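Local coordinates for protein-glutaminase (Chryseobacterium proteolyticum, PDB 3A54), which probably hydrolyses the side-chain amide of protein-bound glutamines, releasing ammonia, and is seen here as a proenzyme with its leader still attached, at residues L45-Y50 and V192-H197. The protein carries 1 engineered substitution. Sequence-based numbering, arbitrary orientation. Where two conformers were deposited one is given.
Sequences LTQQFY and VAWSYH. Engineered in segment 45-50: Gln47 (natural residue Ala).
The engineered Gln47 reaches in beside Trp194 and ends against the backbone of Tyr196, where its NE2 donates to Tyr196 O at 2.9 Å. This bond is nearly straight (166° at the hydrogen) and arrives on a lone pair in the carbonyl plane, with the acceptor also close to the plane of the amide. CG lies anti to the carbonyl carbon (chi1 -59°) and the chain continues extended. This brings NE2 over one face of the Trp194 indole, toward its rim, 3.1 Å above the ring plane. The amide and indole planes differ by 28°. Gln47 OE1 accepts from Cys156 N.

Backbone and hydroxyl bonds anchor the rest. Ser195 N donates to Gln47 O at 2.8 Å, with Trp194 CA making a CH...O contact to the same oxygen. Further along, Tyr196 OH donates to Leu45 O at 2.7 Å, and Leu45 O and Thr46 O both lie at the edge of the tyrosine ring. Two waters add bridges: one touches Thr46 O, Gln48 O and Ser195 OG, the other joins Phe49 N to Ala193 O.

Nonpolar packing is supplied by Phe49, whose ring carries Ser195 CB over one face in a CH-pi contact, 4.0 Å from the centroid.

Cys156, His197 and Asp217 are arranged as in a Cys-His-Asp triad, His197 NE2 being hydrogen-bonded to Asp217 OD2. Consistent with that, Gln47, with OE1 on Cys156 N and NE2 3.3 Å from His197 ND1, may lie much as a substrate side chain would. Asp154 braces the loop through Gln47 N, Thr46 OG1 and Gln48 NE2. The loop leads into edge strand 49-52 of an antiparallel sheet, probably part of the leader, and faces the corner between strands 191-194 and 196-205, beside helix 156-169.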
# COMPACT_ATOMS: atom_id res chain seq x y z
N LEU A 45 -3.14 -5.74 1.06
CA LEU A 45 -3.60 -4.36 1.03
C LEU A 45 -3.04 -3.47 2.15
O LEU A 45 -2.42 -2.44 1.87
CB LEU A 45 -5.12 -4.28 0.96
CG LEU A 45 -5.70 -2.94 0.50
CD1 LEU A 45 -5.12 -2.54 -0.86
CD2 LEU A 45 -7.22 -3.02 0.44
N THR A 46 -3.27 -3.84 3.40
CA THR A 46 -2.72 -3.05 4.50
C THR A 46 -1.20 -3.13 4.52
O THR A 46 -0.63 -4.19 4.25
CB THR A 46 -3.30 -3.47 5.87
OG1 THR A 46 -2.66 -2.71 6.90
CG2 THR A 46 -3.06 -4.94 6.13
N GLN A 47 -0.54 -2.01 4.84
CA GLN A 47 0.92 -1.99 5.01
C GLN A 47 1.36 -2.44 6.39
O GLN A 47 2.55 -2.57 6.66
CB GLN A 47 1.45 -0.57 4.82
CG GLN A 47 1.15 0.02 3.48
CD GLN A 47 1.65 1.44 3.38
OE1 GLN A 47 0.89 2.40 3.58
NE2 GLN A 47 2.94 1.60 3.05
N GLN A 48 0.39 -2.64 7.28
CA GLN A 48 0.76 -2.88 8.66
C GLN A 48 1.20 -4.30 8.96
O GLN A 48 0.72 -5.27 8.37
CB GLN A 48 -0.36 -2.43 9.58
CG GLN A 48 -0.67 -0.97 9.36
CD GLN A 48 -1.65 -0.42 10.35
OE1 GLN A 48 -1.40 -0.43 11.55
NE2 GLN A 48 -2.77 0.06 9.86
N PHE A 49 2.18 -4.40 9.85
CA PHE A 49 2.61 -5.69 10.38
C PHE A 49 1.77 -6.03 11.60
O PHE A 49 1.48 -5.17 12.44
CB PHE A 49 4.07 -5.68 10.82
CG PHE A 49 5.05 -5.86 9.70
CD1 PHE A 49 5.97 -4.87 9.40
CD2 PHE A 49 5.10 -7.05 8.99
CE1 PHE A 49 6.91 -5.05 8.39
CE2 PHE A 49 6.03 -7.23 7.98
CZ PHE A 49 6.93 -6.23 7.68
N TYR A 50 1.39 -7.29 11.70
CA TYR A 50 0.75 -7.82 12.90
C TYR A 50 1.69 -8.82 13.54
O TYR A 50 2.59 -9.34 12.90
CB TYR A 50 -0.61 -8.43 12.55
CG TYR A 50 -1.55 -7.36 12.08
CD1 TYR A 50 -1.52 -6.90 10.77
CD2 TYR A 50 -2.43 -6.76 12.97
CE1 TYR A 50 -2.36 -5.89 10.35
CE2 TYR A 50 -3.28 -5.75 12.56
CZ TYR A 50 -3.25 -5.33 11.25
OH TYR A 50 -4.09 -4.32 10.83
N VAL A 192 7.56 4.96 10.74
CA VAL A 192 6.53 3.95 10.55
C VAL A 192 7.18 2.68 10.03
O VAL A 192 8.23 2.74 9.40
CB VAL A 192 5.44 4.41 9.56
CG1 VAL A 192 4.64 5.54 10.17
CG2 VAL A 192 6.05 4.84 8.22
N ALA A 193 6.54 1.55 10.31
CA ALA A 193 6.98 0.25 9.80
C ALA A 193 5.95 -0.27 8.81
O ALA A 193 4.74 -0.20 9.06
CB ALA A 193 7.15 -0.75 10.94
N TRP A 194 6.43 -0.80 7.68
CA TRP A 194 5.55 -1.28 6.62
C TRP A 194 6.02 -2.63 6.09
O TRP A 194 7.22 -2.88 6.02
CB TRP A 194 5.62 -0.36 5.41
CG TRP A 194 5.14 1.03 5.55
CD1 TRP A 194 4.07 1.49 6.28
CD2 TRP A 194 5.65 2.15 4.83
NE1 TRP A 194 3.92 2.85 6.08
CE2 TRP A 194 4.88 3.27 5.19
CE3 TRP A 194 6.70 2.31 3.91
CZ2 TRP A 194 5.12 4.54 4.67
CZ3 TRP A 194 6.95 3.57 3.41
CH2 TRP A 194 6.16 4.67 3.77
N SER A 195 5.07 -3.47 5.68
CA SER A 195 5.40 -4.71 4.97
C SER A 195 5.61 -4.45 3.47
O SER A 195 6.29 -5.23 2.80
CB SER A 195 4.29 -5.74 5.14
OG SER A 195 3.08 -5.25 4.57
N TYR A 196 5.01 -3.38 2.96
CA TYR A 196 5.22 -2.97 1.56
C TYR A 196 4.86 -1.51 1.43
O TYR A 196 4.26 -0.91 2.33
CB TYR A 196 4.36 -3.81 0.59
CG TYR A 196 2.95 -3.29 0.38
CD1 TYR A 196 1.95 -3.49 1.34
CD2 TYR A 196 2.61 -2.57 -0.76
CE1 TYR A 196 0.66 -3.00 1.15
CE2 TYR A 196 1.33 -2.07 -0.96
CZ TYR A 196 0.36 -2.29 -0.01
OH TYR A 196 -0.92 -1.80 -0.22
N HIS A 197 5.23 -0.92 0.29
CA HIS A 197 4.82 0.44 -0.03
C HIS A 197 4.59 0.50 -1.54
O HIS A 197 5.08 -0.36 -2.27
CB HIS A 197 5.89 1.43 0.43
CG HIS A 197 5.49 2.87 0.30
ND1 HIS A 197 4.21 3.32 0.57
CD2 HIS A 197 6.20 3.96 -0.06
CE1 HIS A 197 4.15 4.63 0.38
NE2 HIS A 197 5.35 5.04 -0.01
O HOH W 1 0.71 -6.07 5.80
O HOH W 2 3.45 -2.04 10.78